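Local coordinates for protein internalin (Listeria monocytogenes serotype 4b, PDB 4FMZ) that probably takes part in bacterial adhesion to and invasion of host cells through its curved leucine-rich-repeat domain, at residues A[162-167]-A[184-189]; A[204-209]-A[226-231]. All blocks are in the same frame, centred on the assembly; numbering follows the deposited sequence.

Contact 1. Residues A[162-167]-A[184-189]. With EDO (1,2-ethanediol), chain E.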
loop_
_atom_site.group_PDB
_atom_site.type_symbol
_atom_site.label_atom_id
_atom_site.label_comp_id
_atom_site.label_asym_id
_atom_site.label_seq_id
_atom_site.Cartn_x
_atom_site.Cartn_y
_atom_site.Cartn_z
ATOM N N VAL A 162 5.089 -2.670 0.632
ATOM C CA VAL A 162 6.327 -3.156 0.008
ATOM C C VAL A 162 5.890 -3.631 -1.375
ATOM O O VAL A 162 5.186 -4.630 -1.469
ATOM C CB VAL A 162 7.108 -4.243 0.804
ATOM C CG1 VAL A 162 8.398 -4.623 0.072
ATOM C CG2 VAL A 162 7.418 -3.799 2.235
ATOM N N THR A 163 6.205 -2.875 -2.426
ATOM C CA THR A 163 5.748 -3.228 -3.776
ATOM C C THR A 163 6.834 -3.141 -4.831
ATOM O O THR A 163 7.834 -2.451 -4.630
ATOM C CB THR A 163 4.592 -2.292 -4.219
ATOM O OG1 THR A 163 5.077 -0.948 -4.264
ATOM C CG2 THR A 163 3.350 -2.387 -3.318
ATOM N N GLU A 164 6.592 -3.791 -5.998
ATOM C CA GLU A 164 7.434 -3.749 -7.207
ATOM C C GLU A 164 8.907 -4.068 -6.923
ATOM O O GLU A 164 9.801 -3.466 -7.532
ATOM C CB GLU A 164 7.329 -2.361 -7.860
ATOM C CG GLU A 164 5.929 -2.008 -8.321
ATOM C CD GLU A 164 5.857 -0.614 -8.908
ATOM O OE1 GLU A 164 6.571 -0.340 -9.899
ATOM O OE2 GLU A 164 5.096 0.209 -8.361
ATOM N N SER A 165 9.152 -4.988 -5.994
ATOM C CA SER A 165 10.503 -5.312 -5.550
ATOM C C SER A 165 10.888 -6.771 -5.821
ATOM O O SER A 165 10.136 -7.518 -6.447
ATOM C CB SER A 165 10.625 -5.021 -4.055
ATOM O OG SER A 165 9.915 -5.998 -3.313
ATOM N N LYS A 166 12.067 -7.166 -5.324
ATOM C CA LYS A 166 12.594 -8.520 -5.460
ATOM C C LYS A 166 12.242 -9.359 -4.207
ATOM O O LYS A 166 12.780 -10.457 -4.033
ATOM C CB LYS A 166 14.115 -8.470 -5.714
ATOM C CG LYS A 166 14.453 -7.928 -7.096
ATOM C CD LYS A 166 15.939 -7.937 -7.391
ATOM C CE LYS A 166 16.210 -7.240 -8.706
ATOM N NZ LYS A 166 17.623 -7.385 -9.142
ATOM N N VAL A 167 11.289 -8.861 -3.368
ATOM C CA VAL A 167 10.843 -9.534 -2.138
ATOM C C VAL A 167 10.132 -10.855 -2.468
ATOM O O VAL A 167 9.113 -10.884 -3.159
ATOM C CB VAL A 167 9.976 -8.635 -1.203
ATOM C CG1 VAL A 167 9.225 -9.461 -0.143
ATOM C CG2 VAL A 167 10.839 -7.570 -0.528
ATOM N N LEU A 184 1.471 -5.890 -0.609
ATOM C CA LEU A 184 2.588 -6.683 -1.116
ATOM C C LEU A 184 2.444 -6.879 -2.628
ATOM O O LEU A 184 2.866 -7.904 -3.174
ATOM C CB LEU A 184 2.677 -8.029 -0.383
ATOM C CG LEU A 184 3.111 -7.955 1.106
ATOM C CD1 LEU A 184 3.155 -9.331 1.713
ATOM C CD2 LEU A 184 4.481 -7.265 1.279
ATOM N N ASN A 185 1.885 -5.868 -3.301
ATOM C CA ASN A 185 1.635 -5.915 -4.748
ATOM C C ASN A 185 2.918 -6.006 -5.558
ATOM O O ASN A 185 3.914 -5.373 -5.216
ATOM C CB ASN A 185 0.865 -4.668 -5.208
ATOM C CG ASN A 185 -0.538 -4.553 -4.682
ATOM O OD1 ASN A 185 -1.186 -5.537 -4.309
ATOM N ND2 ASN A 185 -1.051 -3.337 -4.669
ATOM N N TYR A 186 2.867 -6.772 -6.653
ATOM C CA TYR A 186 3.906 -6.902 -7.674
ATOM C C TYR A 186 5.314 -7.197 -7.103
ATOM O O TYR A 186 6.278 -6.490 -7.410
ATOM C CB TYR A 186 3.929 -5.624 -8.558
ATOM C CG TYR A 186 4.423 -5.811 -9.982
ATOM C CD1 TYR A 186 5.288 -6.851 -10.314
ATOM C CD2 TYR A 186 4.094 -4.898 -10.980
ATOM C CE1 TYR A 186 5.778 -7.003 -11.607
ATOM C CE2 TYR A 186 4.569 -5.048 -12.283
ATOM C CZ TYR A 186 5.411 -6.103 -12.590
ATOM O OH TYR A 186 5.872 -6.291 -13.873
ATOM N N ASN A 187 5.444 -8.280 -6.349
ATOM C CA ASN A 187 6.754 -8.683 -5.850
ATOM C C ASN A 187 7.102 -10.028 -6.510
ATOM O O ASN A 187 6.699 -10.237 -7.655
ATOM C CB ASN A 187 6.750 -8.710 -4.319
ATOM C CG ASN A 187 6.650 -7.317 -3.729
ATOM O OD1 ASN A 187 7.394 -6.408 -4.100
ATOM N ND2 ASN A 187 5.722 -7.105 -2.807
ATOM N N GLN A 188 7.830 -10.926 -5.820
ATOM C CA GLN A 188 8.181 -12.263 -6.334
ATOM C C GLN A 188 7.751 -13.315 -5.287
ATOM O O GLN A 188 8.453 -14.303 -5.059
ATOM C CB GLN A 188 9.704 -12.340 -6.633
ATOM C CG GLN A 188 10.247 -11.287 -7.617
ATOM C CD GLN A 188 9.666 -11.397 -9.011
ATOM O OE1 GLN A 188 9.562 -12.485 -9.592
ATOM N NE2 GLN A 188 9.288 -10.263 -9.593
ATOM N N ILE A 189 6.584 -13.090 -4.649
ATOM C CA ILE A 189 6.100 -13.917 -3.550
ATOM C C ILE A 189 5.388 -15.181 -4.061
ATOM O O ILE A 189 4.392 -15.114 -4.779
ATOM C CB ILE A 189 5.205 -13.101 -2.570
ATOM C CG1 ILE A 189 5.950 -11.863 -2.018
ATOM C CG2 ILE A 189 4.726 -13.967 -1.403
ATOM C CD1 ILE A 189 5.035 -10.745 -1.553
HETATM C C1 EDO E . 5.908 -11.795 -11.647
HETATM O O1 EDO E . 7.174 -11.171 -11.473
HETATM C C2 EDO E . 5.133 -11.753 -10.313
HETATM O O2 EDO E . 5.882 -12.433 -9.316
HETATM O O HOH W 1 8.672 -7.128 -8.827
#
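The backbones of 162-167 and 184-189 run side by side just beyond strands 159-161 and 181-183, with CA of T163 5.0 Å from CA of N185. A backbone bond from E164 N to N185 O joins them, and a second runs from Q188 N to V167 O at 3.0 Å. Between these bonds lies the carboxamide of N187. Its CG stands anti to the carbonyl carbon (chi1 -69°), and from there the group reaches the 162-167 backbone. N187 ND2 donates to V162 O at 2.9 Å, almost straight at the hydrogen (170°); V162 O lies in the amide plane, while ND2 sits above the plane of the V162 carbonyl. A second, weak bond runs from ND2 to L184 O. N187 OD1 accepts twice: S165 N arrives in the plane of the side-chain carbonyl at 2.9 Å, and S165 OG comes from above that plane at 2.7 Å. S165 OG in turn accepts from V167 N, forming an ST turn. Q188 NE2 donates to O1 of a 1,2-ethanediol, 3.0 Å away, and N187 O accepts from the diol's O2. Water 1 donates to S165 O and Y186 O. The N187 side chain is buried, yet both its polar atoms are engaged: donors at OD1 and carbonyls at ND2 fix the amide's orientation, as expected of the consensus asparagine in a leucine-rich repeat.

Contact 2. Residues A[204-209]-A[226-231]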
loop_
_atom_site.group_PDB
_atom_site.type_symbol
_atom_site.label_atom_id
_atom_site.label_comp_id
_atom_site.label_asym_id
_atom_site.label_seq_id
_atom_site.Cartn_x
_atom_site.Cartn_y
_atom_site.Cartn_z
ATOM N N PHE A 204 -5.841 -6.321 2.831
ATOM C CA PHE A 204 -4.704 -7.039 2.278
ATOM C C PHE A 204 -4.744 -7.004 0.748
ATOM O O PHE A 204 -5.748 -7.364 0.137
ATOM C CB PHE A 204 -4.682 -8.483 2.794
ATOM C CG PHE A 204 -3.530 -9.364 2.363
ATOM C CD1 PHE A 204 -2.243 -8.847 2.232
ATOM C CD2 PHE A 204 -3.710 -10.734 2.194
ATOM C CE1 PHE A 204 -1.176 -9.669 1.855
ATOM C CE2 PHE A 204 -2.640 -11.559 1.842
ATOM C CZ PHE A 204 -1.381 -11.018 1.671
ATOM N N THR A 205 -3.644 -6.557 0.151
ATOM C CA THR A 205 -3.499 -6.512 -1.300
ATOM C C THR A 205 -2.137 -7.151 -1.630
ATOM O O THR A 205 -1.137 -6.896 -0.950
ATOM C CB THR A 205 -3.766 -5.109 -1.874
ATOM O OG1 THR A 205 -3.678 -5.157 -3.302
ATOM C CG2 THR A 205 -2.860 -4.029 -1.319
ATOM N N ALA A 206 -2.138 -8.071 -2.606
ATOM C CA ALA A 206 -0.934 -8.794 -3.009
ATOM C C ALA A 206 -1.095 -9.269 -4.445
ATOM O O ALA A 206 -0.670 -10.377 -4.789
ATOM C CB ALA A 206 -0.675 -9.975 -2.063
ATOM N N TYR A 207 -1.684 -8.413 -5.301
ATOM C CA TYR A 207 -1.857 -8.790 -6.696
ATOM C C TYR A 207 -0.499 -8.845 -7.404
ATOM O O TYR A 207 0.451 -8.191 -6.964
ATOM C CB TYR A 207 -2.865 -7.889 -7.449
ATOM C CG TYR A 207 -2.575 -6.403 -7.474
ATOM C CD1 TYR A 207 -1.517 -5.891 -8.222
ATOM C CD2 TYR A 207 -3.453 -5.495 -6.892
ATOM C CE1 TYR A 207 -1.270 -4.519 -8.289
ATOM C CE2 TYR A 207 -3.251 -4.116 -7.004
ATOM C CZ TYR A 207 -2.145 -3.634 -7.683
ATOM O OH TYR A 207 -1.913 -2.283 -7.752
ATOM N N VAL A 208 -0.415 -9.658 -8.485
ATOM C CA VAL A 208 0.766 -9.812 -9.345
ATOM C C VAL A 208 1.948 -10.387 -8.530
ATOM O O VAL A 208 2.969 -9.746 -8.302
ATOM C CB VAL A 208 1.124 -8.519 -10.152
ATOM C CG1 VAL A 208 2.243 -8.770 -11.157
ATOM C CG2 VAL A 208 -0.098 -7.991 -10.893
ATOM N N ASN A 209 1.778 -11.626 -8.086
ATOM C CA ASN A 209 2.808 -12.387 -7.401
ATOM C C ASN A 209 2.755 -13.797 -8.001
ATOM O O ASN A 209 2.263 -13.954 -9.129
ATOM C CB ASN A 209 2.624 -12.343 -5.863
ATOM C CG ASN A 209 3.118 -11.058 -5.258
ATOM O OD1 ASN A 209 4.320 -10.811 -5.197
ATOM N ND2 ASN A 209 2.210 -10.197 -4.825
ATOM N N LEU A 226 -9.816 -7.835 0.181
ATOM C CA LEU A 226 -8.751 -8.694 -0.315
ATOM C C LEU A 226 -8.629 -8.501 -1.816
ATOM O O LEU A 226 -9.605 -8.683 -2.535
ATOM C CB LEU A 226 -9.005 -10.189 0.046
ATOM C CG LEU A 226 -8.005 -11.230 -0.513
ATOM C CD1 LEU A 226 -6.630 -11.092 0.126
ATOM C CD2 LEU A 226 -8.495 -12.633 -0.257
ATOM N N LYS A 227 -7.441 -8.092 -2.268
ATOM C CA LYS A 227 -7.095 -7.880 -3.675
ATOM C C LYS A 227 -5.879 -8.748 -3.953
ATOM O O LYS A 227 -4.801 -8.485 -3.431
ATOM C CB LYS A 227 -6.824 -6.386 -3.977
ATOM C CG LYS A 227 -7.979 -5.437 -3.636
ATOM C CD LYS A 227 -7.639 -3.995 -4.025
ATOM C CE LYS A 227 -8.760 -3.038 -3.711
ATOM N NZ LYS A 227 -8.889 -2.751 -2.253
ATOM N N ILE A 228 -6.062 -9.842 -4.695
ATOM C CA ILE A 228 -4.970 -10.785 -4.915
ATOM C C ILE A 228 -5.089 -11.412 -6.335
ATOM O O ILE A 228 -4.810 -12.595 -6.542
ATOM C CB ILE A 228 -4.973 -11.815 -3.731
ATOM C CG1 ILE A 228 -3.626 -12.555 -3.558
ATOM C CG2 ILE A 228 -6.210 -12.735 -3.704
ATOM C CD1 ILE A 228 -3.389 -13.187 -2.128
ATOM N N GLY A 229 -5.439 -10.565 -7.313
ATOM C CA GLY A 229 -5.499 -10.948 -8.717
ATOM C C GLY A 229 -4.113 -11.261 -9.264
ATOM O O GLY A 229 -3.110 -10.916 -8.632
ATOM N N ASN A 230 -4.036 -11.901 -10.437
ATOM C CA ASN A 230 -2.776 -12.303 -11.080
ATOM C C ASN A 230 -1.850 -13.069 -10.129
ATOM O O ASN A 230 -0.753 -12.613 -9.774
ATOM C CB ASN A 230 -1.991 -11.176 -11.746
ATOM C CG ASN A 230 -1.245 -11.768 -12.956
ATOM O OD1 ASN A 230 -0.562 -12.803 -12.884
ATOM N ND2 ASN A 230 -1.386 -11.188 -14.116
ATOM N N ASN A 231 -2.311 -14.232 -9.718
ATOM C CA ASN A 231 -1.557 -15.155 -8.898
ATOM C C ASN A 231 -1.832 -16.549 -9.469
ATOM O O ASN A 231 -2.272 -16.653 -10.622
ATOM C CB ASN A 231 -1.922 -15.000 -7.423
ATOM C CG ASN A 231 -1.173 -13.865 -6.778
ATOM O OD1 ASN A 231 0.029 -13.948 -6.576
ATOM N ND2 ASN A 231 -1.843 -12.763 -6.501
HETATM O O HOH W 2 1.842 -12.583 -11.392
#
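The A206 carbonyl receives N209 ND2 and N231 ND2 on opposite faces of its plane. N209 ND2, of its own segment, stands well above that plane, whereas N231 ND2 crosses from 226-231 to A206 O at 3.2 Å and is tilted 31° from the plane. Both acceptors of N231 ND2, A206 O and I228 O, lie within 10° of the amide plane, and the bond to I228 O is 3.0 Å long. N231 CG stands anti to the carbonyl carbon (chi1 -83°), and the end of the side chain comes nearer 204-209 than its base. The other flat group, the F204 ring, is approached obliquely: L226 CD1 comes within 3.6 Å of F204 CD2. These two side chains lie next to each other and point the same way. On the other sheet face T205 and K227 meet, T205 OG1 being 3.4 Å from K227 CB, although that hydroxyl bonds to N185. The backbones pair as parallel strands, K227 N donating to F204 O and A206 N to K227 O (2.8 Å). Past the strands, V208 N bonds to G229 O at 3.0 Å and N209 N to N230 O, which carries the pairing into the turns. Strand 203-205 is flanked by 181-183 and 225-227, with F204 packed on L182. Strand 247-249 follows, where L226 touches L248 and K227 makes a cation-pi contact with W247, so the contact joins consecutive coils of the leucine-rich-repeat solenoid.

In the fold
Contacts 1 and 2 follow one another along the solenoid, their centres about 10 Å apart, and 184-189 directly adjoins 204-209. The junction is polar at T205: N185 OD1 and T205 OG1 are 2.7 Å apart, and L184 N lies 2.8 Å from T205 O, both probable hydrogen bonds. N209 continues it, with OD1 accepting from N187 N and I189 N and ND2 also bonding L184 O. N187, N209 and N231 recur every 22 residues; the ND2-to-carbonyl bond across the segments recurs in both contacts, while the partners of OD1 differ. The 1,2-ethanediol, probably from the crystallisation liquor, is held at contact 1 and by Q210; the nearest atoms of the V208 side chain and a bound 1,2-ethanediol are about 4 Å apart.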